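PDB 2QEE: BH0493 protein from Bacillus halodurans C-125, which binds zinc and is probably a metal-dependent hydrolase of the amidohydrolase superfamily. Local coordinates for residues L41-L47 with R359-Q363; H51-A55 with L271-G275; W198-I203 with R240-C245; L247-E251 with Y293-F298; V312-R316 with M342-L347. The contacts are given in a common frame with arbitrary orientation. Residues are numbered along the deposited sequence.

Contact 1: L41-L47 with R359-Q363; sequences LWDIDEL and RVLEQ
Leu41 and Trp42 are extended; Asp43, at phi 106°, turns the chain into the short helix that starts at Ile44, while 359-363 leave the metal site and fold into a type I beta turn from Val360 to Gln363. The two backbones come closest with Leu41 beside Val360 (CA-CA 4.9 Å) and Trp42 beside Leu361 (CA-CA 5.0 Å), and Leu361 N donates to Leu41 O at 2.8 Å. Glu362, chi1 m and chi2 p, folds back so that OE1 accepts from Asp43 N at 2.9 Å; its OE2 is held by Gln129. Asp43, chi1 p, is the N-cap: its OD1 accepts from Glu46 N at 2.9 Å. Trp42, also p, rests CB on Leu361 CB (3.7 Å) while its indole leads away and NE1 bonds Ser126. Val360, chi1 t, fills the middle: CG1 lies 3.8 Å from Leu47 CD2 and 3.7 Å from Glu46 CB. Leu47 (m, t) also brings CD2 to within 3.4 Å of Gln363 CG. Gln363 (m, t) turns OE1 back onto its own turn, accepting from Arg359 N (2.9 Å) and Val360 N (3.0 Å). One water joins Leu41 N to Arg359 O; another joins Leu47 O to Gln363 NE2. Segment 359-363 begins two residues after the zinc ligand Asp357, and Arg359 extends beside His30, consistent with the active-site edge of an amidohydrolase-type enzyme.

Contact 2: H51-A55 with L271-G275; sequences HYLVA and LGDAG
The first turn of helix 51-58 lies against a 3-10 turn, 271-274, with His51 nearest Ala274 (CA-CA 5.0 Å); no hydrogen bond crosses between them. Leu271 (m, t) points CD2 at Val54 CG1, a loose 4.5 Å, with Val54 in the t rotamer. Gly272, at phi 59° and psi -130°, redirects the chain. Asp273 then presents CB to the His51 ring, 4.2 Å from the centroid and off-centre, a CH-pi contact, with His51 at chi1 p; Asp273 O lies over one face of that ring. This packing joins the helical region after the first zinc-binding segment to the loop between strands 257-264 and 277-278, with the side chain of His51 about 8 Å from the bound zinc. Ala274 packs closely: its CB sits 3.4 Å from His51 O, 4.3 Å from Val54 CB and 4.1 Å from Ala55 CB, while Ala274 O accepts from Lys317 of the second subunit. Gly275 N closes the turn on Gly272 O at 2.9 Å.

Contact 3: W198-I203 with R240-C245; sequences WNEGSI and RIIRDC
A very short hydrogen bond marks this contact: the indole NE1 of Trp198 donates to Asp244 OD2 at 2.6 Å, nearly straight at 171°. The same carboxylate is shared within its own helix, where Arg243 NE meets Asp244 OD1 in a 2.8 Å salt bridge and Arg243 NH2 donates to Asp244 OD2 at 3.1 Å. Trp198, chi1 t and chi2 -109°, lies just before helix 200-217 and lays its ring against 240-245; the CA register is Trp198-Arg240 8.4 Å and Ile203-Cys245 6.2 Å. Arg240 CB stands over one face, 4.0 Å from the centroid of the five-membered ring, and Arg240 CD is 3.6 Å from Trp198 CD1. Cys245 SG lies at the ring edge, 3.6 Å from Trp198 CZ2, a sulfur-aromatic contact, and Ile241 CG1 comes to 3.9 Å from Trp198 CH2. Strand 222-226 lies between the two helices in sequence and pairs in parallel with 257-264, so the contact joins successive helices of the beta/alpha fold. Helix 200-217 opens with Asn199 as N-cap, its OD1 accepting from Ser202 N at 3.0 Å. Ile203 (m, t) sets CD1 3.5 Å from Asp244 OD2 and CG2 4.2 Å from Cys245 SG, where helix 237-253 widens into a pi-type turn over 242-245.

Contact 4: L247-E251 with Y293-F298; sequences LPVAE and YPNNKF
Direct hydrogen bonding between the segments runs through one side chain. Asn296, chi1 m and chi2 90°, directs ND2 to Leu247 O at 3.0 Å and 172°; that carbonyl also accepts the helical bond from Glu251 N at 2.9 Å, so it serves two donors. Asn296 ND2 lies 3.5 Å from Ala250 CB as well, and the nearest CA atoms are those of Glu251 and Asn296 (5.4 Å). Water-mediated bonds extend this polar side: Glu251 stretches out (t, t), and its OE1 accepts from two waters, one of which donates to Asn296 OD1 at 2.8 Å, the other, weakly, to Asn295 OD1 at 3.3 Å. Glu251 OE2 rests 3.3 Å from Asn295 CB. The second segment makes the connection from helix 284-292 to strand 298-302, a type I beta turn from Tyr293 to Asn296 stabilised by Asn296 N to Tyr293 O at 3.0 Å; the helix it meets, 237-253, precedes the parallel neighbour strand 257-264, so adjacent units of the beta/alpha fold are joined here. Apolar contacts gather on Leu247 (m, t). CD1 stands almost squarely above the ring of Tyr293 (chi1 m), 3.4 Å from the centroid and 6° off the normal, a CH-pi contact, while Leu247 CD2 lies 3.9 Å from Phe298 CE1. The backbone of 247-251 is helical, kinked at Pro248, whose CA-to-CB bond points away from 293-298.

Contact 5: V312-R316 with M342-L347; sequences VVLAR and MRMEML
Val312, chi1 t, pushes its isopropyl group into the hole formed by Met342, Arg343, Met346 and Leu347, a knob-into-hole fit between two helices. Val312 CG1 reaches Met346 CB at 3.5 Å and Leu347 CG at 3.9 Å; Val312 CG2 touches Arg343 CG at 3.6 Å. The segments 312-316 and 342-347 run nearly parallel, crossing at -22° with the axes of these short segments approaching to 9.6 Å, and the register sets Val312 by Arg343 (CA-CA 6.0 Å) and Arg316 by Leu347 (CA-CA 6.7 Å). Farther along, Leu347 (m, t) sets its CD2 3.9 Å from Ala315 CB and 3.8 Å from Arg316 CG. Met346, m at chi1 and t at chi2, brings SD to 4.0 Å from Val313 CG2. Arg316 (m, t, p) curls so that NH1 donates to Met346 O at 2.8 Å, though bent at 137°. That guanidinium also meets Glu56 and Tyr52 O of the third subunit, placing the contact at the trimer interface. The guanidinium of Arg343 bonds Gly325 O. Helices 308-317 and 333-347 both pack on strand 321-323, through Val312, Ala315, Arg343 and Leu347, and Met344 packs on helix 363-388.

From the N terminus, helices 44-48 and 51-58 open contacts 1 and 2. Contact 3 opens and closes next, joining helices 200-217 and 237-253; it nests inside both earlier loops. Contact 4 opens further along helix 237-253, where it touches contact 3. Before it closes at 293-298, contact 2 closes at 271-275, so contacts 2 and 4 cross. Contact 5 follows in series, pairing helices 308-317 and 333-347, before 359-363 closes contact 1 around all the others. Contacts 1 and 2 touch near the zinc site; contacts 3, 4 and 5 tie together successive helices and connections of the beta/alpha fold.

Contact 1: L41-L47 with R359-Q363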
# COMPACT_ATOMS: atom_id res chain seq x y z
N LEU C 41 -16.09 -1.00 31.09
CA LEU C 41 -17.27 -1.27 30.26
C LEU C 41 -17.31 -2.73 29.87
O LEU C 41 -16.28 -3.28 29.46
CB LEU C 41 -17.26 -0.42 28.97
CG LEU C 41 -17.18 1.10 29.23
CD1 LEU C 41 -17.21 1.85 27.90
CD2 LEU C 41 -18.38 1.59 30.14
N TRP C 42 -18.47 -3.35 30.00
CA TRP C 42 -18.69 -4.74 29.58
C TRP C 42 -20.13 -5.07 29.33
O TRP C 42 -21.01 -4.39 29.85
CB TRP C 42 -18.12 -5.76 30.55
CG TRP C 42 -18.66 -5.79 31.99
CD1 TRP C 42 -18.31 -4.95 33.01
CD2 TRP C 42 -19.54 -6.77 32.55
NE1 TRP C 42 -18.96 -5.34 34.20
CE2 TRP C 42 -19.73 -6.44 33.93
CE3 TRP C 42 -20.21 -7.89 32.03
CZ2 TRP C 42 -20.53 -7.22 34.79
CZ3 TRP C 42 -21.06 -8.65 32.88
CH2 TRP C 42 -21.20 -8.30 34.25
N ASP C 43 -20.31 -6.13 28.55
CA ASP C 43 -21.57 -6.75 28.11
C ASP C 43 -21.95 -6.51 26.68
O ASP C 43 -21.35 -5.65 26.02
CB ASP C 43 -22.78 -6.52 29.07
CG ASP C 43 -23.47 -5.18 28.89
OD1 ASP C 43 -23.37 -4.48 27.85
OD2 ASP C 43 -24.18 -4.81 29.86
N ILE C 44 -22.95 -7.24 26.21
CA ILE C 44 -23.34 -7.19 24.76
C ILE C 44 -23.84 -5.82 24.30
O ILE C 44 -23.63 -5.42 23.14
CB ILE C 44 -24.32 -8.31 24.41
CG1 ILE C 44 -24.66 -8.40 22.92
CG2 ILE C 44 -25.65 -8.13 25.26
CD1 ILE C 44 -23.45 -8.60 21.96
N ASP C 45 -24.58 -5.10 25.15
CA ASP C 45 -24.99 -3.75 24.81
C ASP C 45 -23.82 -2.80 24.64
O ASP C 45 -23.84 -1.96 23.73
CB ASP C 45 -25.94 -3.21 25.88
CG ASP C 45 -27.33 -3.85 25.81
OD1 ASP C 45 -27.67 -4.50 24.82
OD2 ASP C 45 -28.10 -3.66 26.76
N GLU C 46 -22.77 -2.96 25.45
CA GLU C 46 -21.57 -2.15 25.32
C GLU C 46 -20.80 -2.57 24.03
O GLU C 46 -20.33 -1.71 23.32
CB GLU C 46 -20.71 -2.35 26.53
CG GLU C 46 -21.38 -1.78 27.82
CD GLU C 46 -21.38 -0.26 27.89
OE1 GLU C 46 -20.83 0.45 26.99
OE2 GLU C 46 -21.92 0.24 28.90
N LEU C 47 -20.69 -3.87 23.79
CA LEU C 47 -20.09 -4.38 22.53
C LEU C 47 -20.75 -3.77 21.31
O LEU C 47 -20.10 -3.27 20.41
CB LEU C 47 -20.18 -5.90 22.41
CG LEU C 47 -19.20 -6.69 23.29
CD1 LEU C 47 -19.51 -8.21 23.21
CD2 LEU C 47 -17.74 -6.40 22.86
N ARG C 359 -11.99 -1.31 24.29
CA ARG C 359 -12.80 -0.41 25.15
C ARG C 359 -13.85 -1.12 25.97
O ARG C 359 -14.31 -0.58 27.00
CB ARG C 359 -13.48 0.65 24.28
CG ARG C 359 -12.48 1.64 23.71
CD ARG C 359 -13.20 2.75 22.96
NE ARG C 359 -12.24 3.82 22.71
CZ ARG C 359 -12.11 4.89 23.50
NH1 ARG C 359 -12.91 5.03 24.56
NH2 ARG C 359 -11.20 5.81 23.21
N VAL C 360 -14.25 -2.30 25.52
CA VAL C 360 -15.28 -3.09 26.18
C VAL C 360 -14.61 -4.42 26.50
O VAL C 360 -13.98 -5.02 25.61
CB VAL C 360 -16.49 -3.30 25.28
CG1 VAL C 360 -17.52 -4.23 25.96
CG2 VAL C 360 -17.14 -1.93 24.89
N LEU C 361 -14.74 -4.85 27.75
CA LEU C 361 -14.02 -6.03 28.25
C LEU C 361 -14.05 -7.22 27.29
O LEU C 361 -12.98 -7.74 26.96
CB LEU C 361 -14.61 -6.50 29.58
CG LEU C 361 -13.97 -7.74 30.23
CD1 LEU C 361 -12.49 -7.58 30.50
CD2 LEU C 361 -14.77 -7.99 31.52
N GLU C 362 -15.23 -7.62 26.82
CA GLU C 362 -15.35 -8.85 26.00
C GLU C 362 -14.60 -8.79 24.67
O GLU C 362 -14.31 -9.86 24.10
CB GLU C 362 -16.79 -9.20 25.68
CG GLU C 362 -17.61 -9.66 26.90
CD GLU C 362 -18.04 -8.51 27.83
OE1 GLU C 362 -17.86 -7.32 27.51
OE2 GLU C 362 -18.61 -8.84 28.88
N GLN C 363 -14.25 -7.60 24.23
CA GLN C 363 -13.49 -7.44 22.98
C GLN C 363 -12.11 -8.12 23.01
O GLN C 363 -11.52 -8.43 21.96
CB GLN C 363 -13.30 -5.98 22.65
CG GLN C 363 -14.60 -5.25 22.32
CD GLN C 363 -14.44 -3.75 22.17
OE1 GLN C 363 -13.52 -3.15 22.70
NE2 GLN C 363 -15.35 -3.13 21.43
O HOH W 1 -13.60 -0.40 29.78
O HOH W 2 -17.52 -4.49 20.03

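Contact 2: H51-A55 with L271-G275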
# COMPACT_ATOMS: atom_id res chain seq x y z
N HIS C 51 -17.89 2.52 19.45
CA HIS C 51 -17.99 3.61 18.49
C HIS C 51 -17.72 3.16 17.05
O HIS C 51 -18.21 3.78 16.10
CB HIS C 51 -17.12 4.81 18.88
CG HIS C 51 -15.64 4.57 18.83
ND1 HIS C 51 -14.89 4.70 17.67
CD2 HIS C 51 -14.75 4.24 19.80
CE1 HIS C 51 -13.62 4.49 17.94
NE2 HIS C 51 -13.50 4.20 19.22
N TYR C 52 -16.94 2.08 16.89
CA TYR C 52 -16.75 1.56 15.52
C TYR C 52 -18.09 1.22 14.90
O TYR C 52 -18.29 1.39 13.69
CB TYR C 52 -15.88 0.28 15.50
CG TYR C 52 -14.41 0.41 15.82
CD1 TYR C 52 -13.93 1.31 16.75
CD2 TYR C 52 -13.47 -0.50 15.25
CE1 TYR C 52 -12.56 1.36 17.07
CE2 TYR C 52 -12.07 -0.45 15.57
CZ TYR C 52 -11.65 0.48 16.47
OH TYR C 52 -10.33 0.54 16.78
N LEU C 53 -19.00 0.68 15.71
CA LEU C 53 -20.31 0.26 15.22
C LEU C 53 -21.27 1.42 15.09
O LEU C 53 -22.13 1.39 14.21
CB LEU C 53 -20.91 -0.86 16.08
CG LEU C 53 -20.14 -2.20 15.99
CD1 LEU C 53 -20.86 -3.28 16.76
CD2 LEU C 53 -20.00 -2.64 14.53
N VAL C 54 -21.10 2.44 15.92
CA VAL C 54 -21.84 3.71 15.69
C VAL C 54 -21.56 4.31 14.29
O VAL C 54 -22.49 4.57 13.50
CB VAL C 54 -21.55 4.72 16.81
CG1 VAL C 54 -22.27 6.05 16.54
CG2 VAL C 54 -21.99 4.12 18.15
N ALA C 55 -20.27 4.39 13.93
CA ALA C 55 -19.91 4.86 12.58
C ALA C 55 -20.62 3.98 11.54
O ALA C 55 -21.26 4.48 10.61
CB ALA C 55 -18.39 4.79 12.41
N LEU C 271 -20.56 12.82 15.73
CA LEU C 271 -20.29 11.38 15.93
C LEU C 271 -19.52 11.02 17.21
O LEU C 271 -19.32 9.84 17.47
CB LEU C 271 -19.57 10.76 14.70
CG LEU C 271 -20.44 10.49 13.49
CD1 LEU C 271 -19.62 9.82 12.32
CD2 LEU C 271 -21.66 9.62 13.87
N GLY C 272 -19.08 12.03 17.97
CA GLY C 272 -18.33 11.79 19.21
C GLY C 272 -17.07 11.00 18.92
O GLY C 272 -16.32 11.36 18.01
N ASP C 273 -16.86 9.93 19.69
CA ASP C 273 -15.71 9.04 19.54
C ASP C 273 -15.60 8.39 18.15
O ASP C 273 -14.51 8.02 17.75
CB ASP C 273 -15.72 7.96 20.63
CG ASP C 273 -15.40 8.52 22.02
OD1 ASP C 273 -14.81 9.62 22.11
OD2 ASP C 273 -15.70 7.83 23.03
N ALA C 274 -16.73 8.27 17.43
CA ALA C 274 -16.77 7.78 16.03
C ALA C 274 -16.43 8.88 14.98
O ALA C 274 -16.58 8.66 13.76
CB ALA C 274 -18.17 7.18 15.72
N GLY C 275 -16.06 10.08 15.43
CA GLY C 275 -15.87 11.18 14.45
C GLY C 275 -14.42 11.51 14.09
O GLY C 275 -14.15 12.56 13.49

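Contact 3: W198-I203 with R240-C245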
# COMPACT_ATOMS: atom_id res chain seq x y z
N TRP C 198 6.57 30.59 29.87
CA TRP C 198 7.29 29.32 29.93
C TRP C 198 8.70 29.53 30.48
O TRP C 198 9.69 29.64 29.73
CB TRP C 198 7.34 28.62 28.55
CG TRP C 198 7.86 27.17 28.68
CD1 TRP C 198 9.07 26.69 28.27
CD2 TRP C 198 7.17 26.06 29.30
NE1 TRP C 198 9.17 25.33 28.58
CE2 TRP C 198 8.02 24.93 29.20
CE3 TRP C 198 5.91 25.92 29.90
CZ2 TRP C 198 7.66 23.67 29.72
CZ3 TRP C 198 5.54 24.66 30.40
CH2 TRP C 198 6.43 23.56 30.32
N ASN C 199 8.78 29.60 31.82
CA ASN C 199 10.07 29.80 32.49
C ASN C 199 10.43 28.59 33.33
O ASN C 199 9.70 27.59 33.29
CB ASN C 199 10.03 31.08 33.34
CG ASN C 199 8.85 31.10 34.27
OD1 ASN C 199 8.36 30.05 34.72
ND2 ASN C 199 8.38 32.30 34.58
N GLU C 200 11.54 28.67 34.06
CA GLU C 200 12.03 27.54 34.84
C GLU C 200 11.00 27.02 35.81
O GLU C 200 10.92 25.81 36.06
CB GLU C 200 13.32 27.85 35.60
CG GLU C 200 14.55 27.13 35.04
CD GLU C 200 14.40 25.60 34.96
OE1 GLU C 200 14.94 24.97 34.02
OE2 GLU C 200 13.72 25.02 35.84
N GLY C 201 10.20 27.95 36.33
CA GLY C 201 9.18 27.62 37.29
C GLY C 201 8.10 26.79 36.66
O GLY C 201 7.58 25.85 37.27
N SER C 202 7.71 27.16 35.43
CA SER C 202 6.69 26.41 34.73
C SER C 202 7.21 25.00 34.38
O SER C 202 6.49 24.01 34.59
CB SER C 202 6.19 27.15 33.50
OG SER C 202 5.20 28.12 33.85
N ILE C 203 8.44 24.95 33.88
CA ILE C 203 9.16 23.68 33.60
C ILE C 203 9.19 22.76 34.82
O ILE C 203 8.81 21.57 34.75
CB ILE C 203 10.58 23.92 33.06
CG1 ILE C 203 10.51 24.62 31.69
CG2 ILE C 203 11.41 22.58 33.02
CD1 ILE C 203 11.80 25.17 31.17
N ARG C 240 7.51 22.21 23.64
CA ARG C 240 8.25 22.63 24.86
C ARG C 240 8.10 21.66 26.02
O ARG C 240 9.11 21.35 26.71
CB ARG C 240 7.92 24.05 25.30
CG ARG C 240 8.43 25.05 24.30
CD ARG C 240 8.26 26.51 24.77
NE ARG C 240 6.86 26.86 24.72
CZ ARG C 240 6.28 27.50 23.70
NH1 ARG C 240 6.98 27.91 22.64
NH2 ARG C 240 4.99 27.72 23.75
N ILE C 241 6.87 21.19 26.24
CA ILE C 241 6.60 20.22 27.30
C ILE C 241 7.37 18.92 27.04
O ILE C 241 8.02 18.39 27.94
CB ILE C 241 5.12 19.95 27.47
CG1 ILE C 241 4.38 21.24 27.96
CG2 ILE C 241 4.91 18.80 28.49
CD1 ILE C 241 2.81 21.12 27.91
N ILE C 242 7.37 18.43 25.78
CA ILE C 242 8.11 17.20 25.48
C ILE C 242 9.61 17.38 25.70
O ILE C 242 10.25 16.57 26.42
CB ILE C 242 7.84 16.69 24.03
CG1 ILE C 242 6.36 16.36 23.90
CG2 ILE C 242 8.81 15.51 23.65
CD1 ILE C 242 5.93 15.90 22.44
N ARG C 243 10.15 18.47 25.16
CA ARG C 243 11.60 18.79 25.26
C ARG C 243 12.03 19.04 26.71
O ARG C 243 12.97 18.41 27.22
CB ARG C 243 11.96 20.04 24.44
CG ARG C 243 13.45 20.36 24.37
CD ARG C 243 13.72 21.80 23.87
NE ARG C 243 12.98 22.81 24.63
CZ ARG C 243 12.53 23.98 24.14
NH1 ARG C 243 12.74 24.31 22.89
NH2 ARG C 243 11.85 24.81 24.92
N ASP C 244 11.31 19.93 27.38
CA ASP C 244 11.77 20.43 28.69
C ASP C 244 11.34 19.57 29.87
O ASP C 244 11.99 19.64 30.92
CB ASP C 244 11.28 21.86 28.93
CG ASP C 244 11.90 22.88 28.01
OD1 ASP C 244 12.96 22.61 27.40
OD2 ASP C 244 11.27 23.97 27.89
N CYS C 245 10.27 18.79 29.73
CA CYS C 245 9.68 18.11 30.87
C CYS C 245 9.62 16.60 30.66
O CYS C 245 10.12 15.82 31.47
CB CYS C 245 8.27 18.64 31.18
SG CYS C 245 8.19 20.48 31.36

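Contact 4: L247-E251 with Y293-F298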
# COMPACT_ATOMS: atom_id res chain seq x y z
N LEU C 247 10.66 14.31 28.26
CA LEU C 247 11.81 13.48 27.88
C LEU C 247 12.79 13.36 29.06
O LEU C 247 13.19 12.23 29.40
CB LEU C 247 12.50 14.02 26.62
CG LEU C 247 11.67 13.82 25.33
CD1 LEU C 247 12.38 14.42 24.14
CD2 LEU C 247 11.34 12.33 25.10
N PRO C 248 13.14 14.51 29.71
CA PRO C 248 14.04 14.34 30.90
C PRO C 248 13.47 13.45 32.01
O PRO C 248 14.19 12.60 32.54
CB PRO C 248 14.19 15.78 31.44
CG PRO C 248 13.84 16.68 30.27
CD PRO C 248 12.83 15.93 29.44
N VAL C 249 12.19 13.62 32.35
CA VAL C 249 11.52 12.77 33.35
C VAL C 249 11.52 11.29 32.95
O VAL C 249 11.84 10.38 33.75
CB VAL C 249 10.10 13.28 33.72
CG1 VAL C 249 9.32 12.27 34.54
CG2 VAL C 249 10.18 14.61 34.48
N ALA C 250 11.19 11.05 31.68
CA ALA C 250 11.20 9.68 31.15
C ALA C 250 12.57 9.03 31.27
O ALA C 250 12.65 7.83 31.62
CB ALA C 250 10.73 9.68 29.66
N GLU C 251 13.61 9.79 30.94
CA GLU C 251 14.98 9.28 30.97
C GLU C 251 15.34 8.94 32.41
O GLU C 251 15.80 7.86 32.71
CB GLU C 251 16.00 10.27 30.40
CG GLU C 251 17.38 9.65 30.32
CD GLU C 251 18.45 10.56 29.85
OE1 GLU C 251 18.15 11.67 29.40
OE2 GLU C 251 19.63 10.15 29.92
N TYR C 293 17.63 11.61 21.19
CA TYR C 293 17.37 11.17 22.55
C TYR C 293 17.67 9.66 22.70
O TYR C 293 16.75 8.86 22.93
CB TYR C 293 15.94 11.52 22.95
CG TYR C 293 15.75 13.01 22.99
CD1 TYR C 293 16.03 13.73 24.17
CD2 TYR C 293 15.36 13.72 21.84
CE1 TYR C 293 15.90 15.15 24.19
CE2 TYR C 293 15.23 15.13 21.85
CZ TYR C 293 15.52 15.82 23.04
OH TYR C 293 15.38 17.19 23.05
N PRO C 294 18.95 9.26 22.51
CA PRO C 294 19.34 7.83 22.48
C PRO C 294 19.14 7.16 23.82
O PRO C 294 19.11 5.90 23.90
CB PRO C 294 20.85 7.88 22.20
CG PRO C 294 21.28 9.27 22.63
CD PRO C 294 20.11 10.15 22.32
N ASN C 295 19.07 7.96 24.88
CA ASN C 295 18.83 7.43 26.21
C ASN C 295 17.38 7.37 26.61
O ASN C 295 17.05 7.07 27.75
CB ASN C 295 19.59 8.22 27.28
CG ASN C 295 21.07 8.32 27.00
OD1 ASN C 295 21.67 9.39 27.11
ND2 ASN C 295 21.67 7.23 26.61
N ASN C 296 16.48 7.70 25.65
CA ASN C 296 15.07 7.56 25.87
C ASN C 296 14.59 6.43 24.99
O ASN C 296 15.16 6.19 23.91
CB ASN C 296 14.31 8.84 25.46
CG ASN C 296 14.41 9.94 26.50
OD1 ASN C 296 15.34 10.76 26.44
ND2 ASN C 296 13.45 9.98 27.42
N LYS C 297 13.55 5.76 25.48
CA LYS C 297 12.86 4.66 24.71
C LYS C 297 11.49 5.13 24.20
O LYS C 297 10.75 5.79 24.93
CB LYS C 297 12.68 3.45 25.62
CG LYS C 297 14.08 2.80 25.89
CD LYS C 297 13.99 1.50 26.59
CE LYS C 297 13.68 1.69 28.04
NZ LYS C 297 14.01 0.42 28.80
N PHE C 298 11.13 4.74 22.95
CA PHE C 298 9.91 5.21 22.36
C PHE C 298 9.13 4.02 21.81
O PHE C 298 9.71 3.16 21.09
CB PHE C 298 10.25 6.14 21.19
CG PHE C 298 11.05 7.35 21.60
CD1 PHE C 298 10.36 8.54 21.91
CD2 PHE C 298 12.44 7.30 21.71
CE1 PHE C 298 11.08 9.66 22.30
CE2 PHE C 298 13.16 8.47 22.12
CZ PHE C 298 12.45 9.62 22.40
O HOH W 3 16.18 12.93 27.91
O HOH W 4 19.75 12.10 27.20

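Contact 5: V312-R316 with M342-L347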
# COMPACT_ATOMS: atom_id res chain seq x y z
N VAL C 312 8.48 0.63 9.76
CA VAL C 312 9.36 -0.57 9.88
C VAL C 312 10.78 -0.22 9.53
O VAL C 312 11.73 -0.60 10.29
CB VAL C 312 8.88 -1.67 8.93
CG1 VAL C 312 9.83 -2.88 9.01
CG2 VAL C 312 7.46 -2.03 9.33
N VAL C 313 10.99 0.56 8.45
CA VAL C 313 12.40 0.85 8.11
C VAL C 313 13.03 1.71 9.22
O VAL C 313 14.21 1.54 9.56
CB VAL C 313 12.53 1.59 6.75
CG1 VAL C 313 14.04 1.82 6.41
CG2 VAL C 313 11.88 0.76 5.61
N LEU C 314 12.25 2.60 9.81
CA LEU C 314 12.81 3.44 10.88
C LEU C 314 13.23 2.57 12.09
O LEU C 314 14.26 2.85 12.73
CB LEU C 314 11.77 4.48 11.28
CG LEU C 314 12.37 5.63 12.14
CD1 LEU C 314 13.56 6.35 11.49
CD2 LEU C 314 11.24 6.62 12.45
N ALA C 315 12.42 1.56 12.41
CA ALA C 315 12.77 0.56 13.48
C ALA C 315 14.11 -0.14 13.13
O ALA C 315 14.94 -0.47 14.02
CB ALA C 315 11.69 -0.47 13.65
N ARG C 316 14.33 -0.43 11.85
CA ARG C 316 15.65 -0.97 11.47
C ARG C 316 16.79 -0.03 11.83
O ARG C 316 17.90 -0.48 12.02
CB ARG C 316 15.77 -1.24 9.98
CG ARG C 316 14.86 -2.38 9.48
CD ARG C 316 15.12 -2.66 7.97
NE ARG C 316 16.53 -2.95 7.63
CZ ARG C 316 17.07 -4.17 7.73
NH1 ARG C 316 16.35 -5.21 8.17
NH2 ARG C 316 18.35 -4.34 7.44
N MET C 342 5.45 -7.42 6.54
CA MET C 342 6.49 -6.41 6.34
C MET C 342 7.39 -6.31 7.58
O MET C 342 8.61 -6.32 7.48
CB MET C 342 5.93 -4.99 6.02
CG MET C 342 5.22 -4.93 4.63
SD MET C 342 4.82 -3.21 4.27
CE MET C 342 3.49 -2.80 5.43
N ARG C 343 6.73 -6.32 8.73
CA ARG C 343 7.46 -6.21 9.98
C ARG C 343 8.39 -7.43 10.19
O ARG C 343 9.55 -7.27 10.52
CB ARG C 343 6.48 -6.09 11.14
CG ARG C 343 5.84 -4.70 11.15
CD ARG C 343 4.66 -4.68 12.09
NE ARG C 343 4.21 -3.30 12.27
CZ ARG C 343 3.34 -2.98 13.24
NH1 ARG C 343 2.84 -3.93 14.01
NH2 ARG C 343 3.01 -1.69 13.49
N MET C 344 7.88 -8.63 10.01
CA MET C 344 8.69 -9.82 10.25
C MET C 344 9.78 -9.88 9.21
O MET C 344 10.87 -10.31 9.51
CB MET C 344 7.83 -11.06 10.21
CG MET C 344 8.62 -12.30 10.85
SD MET C 344 7.54 -13.65 11.26
CE MET C 344 6.74 -12.98 12.74
N GLU C 345 9.47 -9.55 7.96
CA GLU C 345 10.54 -9.64 6.91
C GLU C 345 11.74 -8.73 7.20
O GLU C 345 12.87 -9.11 6.93
CB GLU C 345 9.94 -9.36 5.48
CG GLU C 345 9.03 -10.59 5.11
CD GLU C 345 8.09 -10.39 3.92
OE1 GLU C 345 8.20 -9.36 3.18
OE2 GLU C 345 7.25 -11.33 3.77
N MET C 346 11.50 -7.54 7.79
CA MET C 346 12.57 -6.57 8.01
C MET C 346 13.09 -6.51 9.43
O MET C 346 14.13 -5.87 9.69
CB MET C 346 12.10 -5.15 7.62
CG MET C 346 12.27 -4.91 6.12
SD MET C 346 11.79 -3.25 5.64
CE MET C 346 10.04 -3.59 5.52
N LEU C 347 12.33 -7.09 10.35
CA LEU C 347 12.69 -6.99 11.79
C LEU C 347 12.80 -8.35 12.47
O LEU C 347 13.11 -8.42 13.67
CB LEU C 347 11.66 -6.14 12.56
CG LEU C 347 11.47 -4.69 12.05
CD1 LEU C 347 10.34 -4.08 12.89
CD2 LEU C 347 12.75 -3.89 12.21